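Local coordinates for DNA repair and telomere maintenance protein nbs1 (Schizosaccharomyces pombe, PDB 3HUF) that serves as the phosphoprotein-binding adaptor of the MRN complex in DNA double-strand break repair, binding phosphorylated Ctp1 through its FHA domain, at residues A[38-48]-A[102-110]. Residues are numbered along the deposited sequence; the frame is centred on the assembly and turned at random.
Sequences VISKSISKRHA and LGKCPFTIN
Leu102 lies over one face of the His47 imidazole: its CB is 4.0 Å from the ring centroid, a CH-pi contact over the face but shifted toward the rim, and the two side chains run past each other in opposite directions. His47 CG stands anti to its own backbone N (chi1 -167°), which lays the imidazole alongside Leu102, and the ring's rotation is fixed by Ser44 N, which donates to ND1 of His47 at 2.9 Å within 6° of the ring plane, and by a hydrogen bond between NE2 and Gly78 O. Ile43 meets Leu102 obliquely, CG1 to CB at 4.0 Å. These loops shape the phosphopeptide-binding end of the FHA domain, where Ser44 OG and Lys45 N bond a modified side chain of the bound peptide and Lys104 NZ forms a salt bridge with an acidic side chain of that peptide. Were His47 replaced by an alanine, Ser44 N and Gly78 O would probably lose their mates, and Leu102 CB the ring face against which it packs. At the type II' turn from Leu102 to Cys105, Ser42 OG accepts a hydrogen bond from Lys104 N at 3.0 Å, through a bent 136° N-H...O angle. Farther along, Val38 CG2 and Ile109 CD1 meet tip to tip at 4.0 Å.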
# COMPACT_ATOMS: atom_id res chain seq x y z
N VAL A 38 23.86 15.31 -10.18
CA VAL A 38 23.09 16.54 -10.12
C VAL A 38 24.01 17.64 -10.59
O VAL A 38 24.98 17.96 -9.90
CB VAL A 38 22.61 16.85 -8.69
CG1 VAL A 38 21.56 17.95 -8.73
CG2 VAL A 38 22.02 15.62 -8.04
N ILE A 39 23.70 18.23 -11.74
CA ILE A 39 24.62 19.18 -12.37
C ILE A 39 24.22 20.64 -12.13
O ILE A 39 23.15 21.07 -12.56
CB ILE A 39 24.76 18.92 -13.87
CG1 ILE A 39 24.99 17.42 -14.13
CG2 ILE A 39 25.89 19.79 -14.45
CD1 ILE A 39 25.02 17.02 -15.57
N SER A 40 25.09 21.35 -11.42
CA SER A 40 24.97 22.80 -11.19
C SER A 40 26.34 23.31 -10.73
O SER A 40 27.11 22.57 -10.12
CB SER A 40 23.89 23.10 -10.14
OG SER A 40 23.46 24.45 -10.17
N LYS A 41 26.62 24.58 -11.00
CA LYS A 41 27.88 25.24 -10.63
C LYS A 41 28.32 25.04 -9.18
O LYS A 41 29.50 24.75 -8.93
CB LYS A 41 27.80 26.75 -10.92
CG LYS A 41 28.36 27.18 -12.28
CD LYS A 41 29.65 28.02 -12.17
CE LYS A 41 30.22 28.31 -13.55
NZ LYS A 41 31.57 28.98 -13.56
N SER A 42 27.39 25.23 -8.26
CA SER A 42 27.73 25.33 -6.83
C SER A 42 27.64 24.00 -6.08
O SER A 42 27.88 23.94 -4.87
CB SER A 42 26.83 26.38 -6.15
OG SER A 42 25.46 25.99 -6.22
N ILE A 43 27.32 22.94 -6.80
CA ILE A 43 27.27 21.58 -6.26
C ILE A 43 28.66 20.97 -6.35
O ILE A 43 29.27 21.00 -7.41
CB ILE A 43 26.26 20.72 -7.04
CG1 ILE A 43 24.89 21.39 -6.98
CG2 ILE A 43 26.19 19.27 -6.48
CD1 ILE A 43 23.79 20.64 -7.70
N SER A 44 29.17 20.44 -5.24
CA SER A 44 30.48 19.78 -5.23
C SER A 44 30.43 18.50 -6.04
O SER A 44 29.35 17.92 -6.22
CB SER A 44 30.90 19.44 -3.81
OG SER A 44 30.87 20.60 -3.02
N LYS A 45 31.60 18.07 -6.51
CA LYS A 45 31.75 16.84 -7.28
C LYS A 45 31.09 15.63 -6.62
O LYS A 45 30.32 14.91 -7.25
CB LYS A 45 33.22 16.54 -7.53
CG LYS A 45 33.88 17.52 -8.46
CD LYS A 45 35.25 17.03 -8.86
CE LYS A 45 36.24 18.16 -8.79
NZ LYS A 45 36.38 18.60 -7.38
N ARG A 46 31.43 15.40 -5.35
CA ARG A 46 30.70 14.48 -4.49
C ARG A 46 30.13 15.36 -3.37
O ARG A 46 30.90 15.90 -2.57
CB ARG A 46 31.64 13.43 -3.89
CG ARG A 46 32.27 12.47 -4.88
CD ARG A 46 33.27 11.50 -4.21
NE ARG A 46 32.67 10.64 -3.17
CZ ARG A 46 32.82 10.81 -1.85
NH1 ARG A 46 33.55 11.82 -1.38
NH2 ARG A 46 32.24 9.97 -1.00
N HIS A 47 28.81 15.53 -3.33
CA HIS A 47 28.22 16.59 -2.49
C HIS A 47 27.51 16.11 -1.22
O HIS A 47 27.77 16.62 -0.12
CB HIS A 47 27.28 17.49 -3.31
CG HIS A 47 26.90 18.75 -2.60
ND1 HIS A 47 27.44 19.98 -2.92
CD2 HIS A 47 26.04 18.98 -1.58
CE1 HIS A 47 26.93 20.90 -2.12
NE2 HIS A 47 26.08 20.32 -1.31
N ALA A 48 26.61 15.15 -1.39
CA ALA A 48 25.81 14.63 -0.29
C ALA A 48 25.73 13.10 -0.33
O ALA A 48 25.87 12.48 -1.38
CB ALA A 48 24.38 15.22 -0.35
N LEU A 102 21.28 21.63 -2.60
CA LEU A 102 22.70 21.35 -2.63
C LEU A 102 23.42 22.62 -3.00
O LEU A 102 23.18 23.20 -4.08
CB LEU A 102 23.00 20.26 -3.65
CG LEU A 102 22.21 18.97 -3.48
CD1 LEU A 102 22.71 17.97 -4.47
CD2 LEU A 102 22.33 18.41 -2.05
N GLY A 103 24.29 23.07 -2.10
CA GLY A 103 25.08 24.26 -2.36
C GLY A 103 24.20 25.49 -2.44
O GLY A 103 23.34 25.71 -1.57
N LYS A 104 24.40 26.28 -3.48
CA LYS A 104 23.57 27.43 -3.76
C LYS A 104 22.72 27.17 -4.99
O LYS A 104 22.27 28.10 -5.64
CB LYS A 104 24.43 28.66 -3.99
CG LYS A 104 25.19 29.10 -2.77
CD LYS A 104 26.36 29.91 -3.21
CE LYS A 104 26.47 31.17 -2.39
NZ LYS A 104 27.50 32.08 -2.97
N CYS A 105 22.49 25.90 -5.32
CA CYS A 105 21.72 25.61 -6.52
C CYS A 105 20.30 26.13 -6.35
O CYS A 105 19.64 25.78 -5.38
CB CYS A 105 21.74 24.13 -6.86
SG CYS A 105 20.72 23.75 -8.28
N PRO A 106 19.85 27.00 -7.28
CA PRO A 106 18.51 27.60 -7.15
C PRO A 106 17.35 26.59 -7.31
O PRO A 106 16.21 26.92 -6.98
CB PRO A 106 18.49 28.69 -8.23
CG PRO A 106 19.54 28.31 -9.20
CD PRO A 106 20.56 27.48 -8.47
N PHE A 107 17.65 25.38 -7.78
CA PHE A 107 16.63 24.33 -7.89
C PHE A 107 16.84 23.23 -6.85
O PHE A 107 17.93 22.69 -6.73
CB PHE A 107 16.64 23.74 -9.30
CG PHE A 107 16.51 24.77 -10.38
CD1 PHE A 107 17.62 25.18 -11.11
CD2 PHE A 107 15.27 25.34 -10.67
CE1 PHE A 107 17.49 26.15 -12.10
CE2 PHE A 107 15.14 26.30 -11.65
CZ PHE A 107 16.25 26.71 -12.37
N THR A 108 15.79 22.90 -6.12
CA THR A 108 15.90 21.87 -5.07
C THR A 108 15.57 20.47 -5.59
O THR A 108 14.77 20.30 -6.52
CB THR A 108 15.00 22.19 -3.87
OG1 THR A 108 13.64 22.38 -4.30
CG2 THR A 108 15.49 23.47 -3.18
N ILE A 109 16.22 19.48 -5.00
CA ILE A 109 15.84 18.10 -5.20
C ILE A 109 14.66 17.83 -4.29
O ILE A 109 14.77 17.96 -3.07
CB ILE A 109 16.97 17.15 -4.82
CG1 ILE A 109 18.14 17.31 -5.80
CG2 ILE A 109 16.48 15.68 -4.80
CD1 ILE A 109 19.38 16.68 -5.24
N ASN A 110 13.53 17.48 -4.89
CA ASN A 110 12.31 17.24 -4.14
C ASN A 110 12.05 15.74 -3.94
O ASN A 110 11.72 15.02 -4.91
CB ASN A 110 11.13 17.93 -4.82
CG ASN A 110 11.45 19.39 -5.16
OD1 ASN A 110 11.92 20.15 -4.30
ND2 ASN A 110 11.18 19.79 -6.40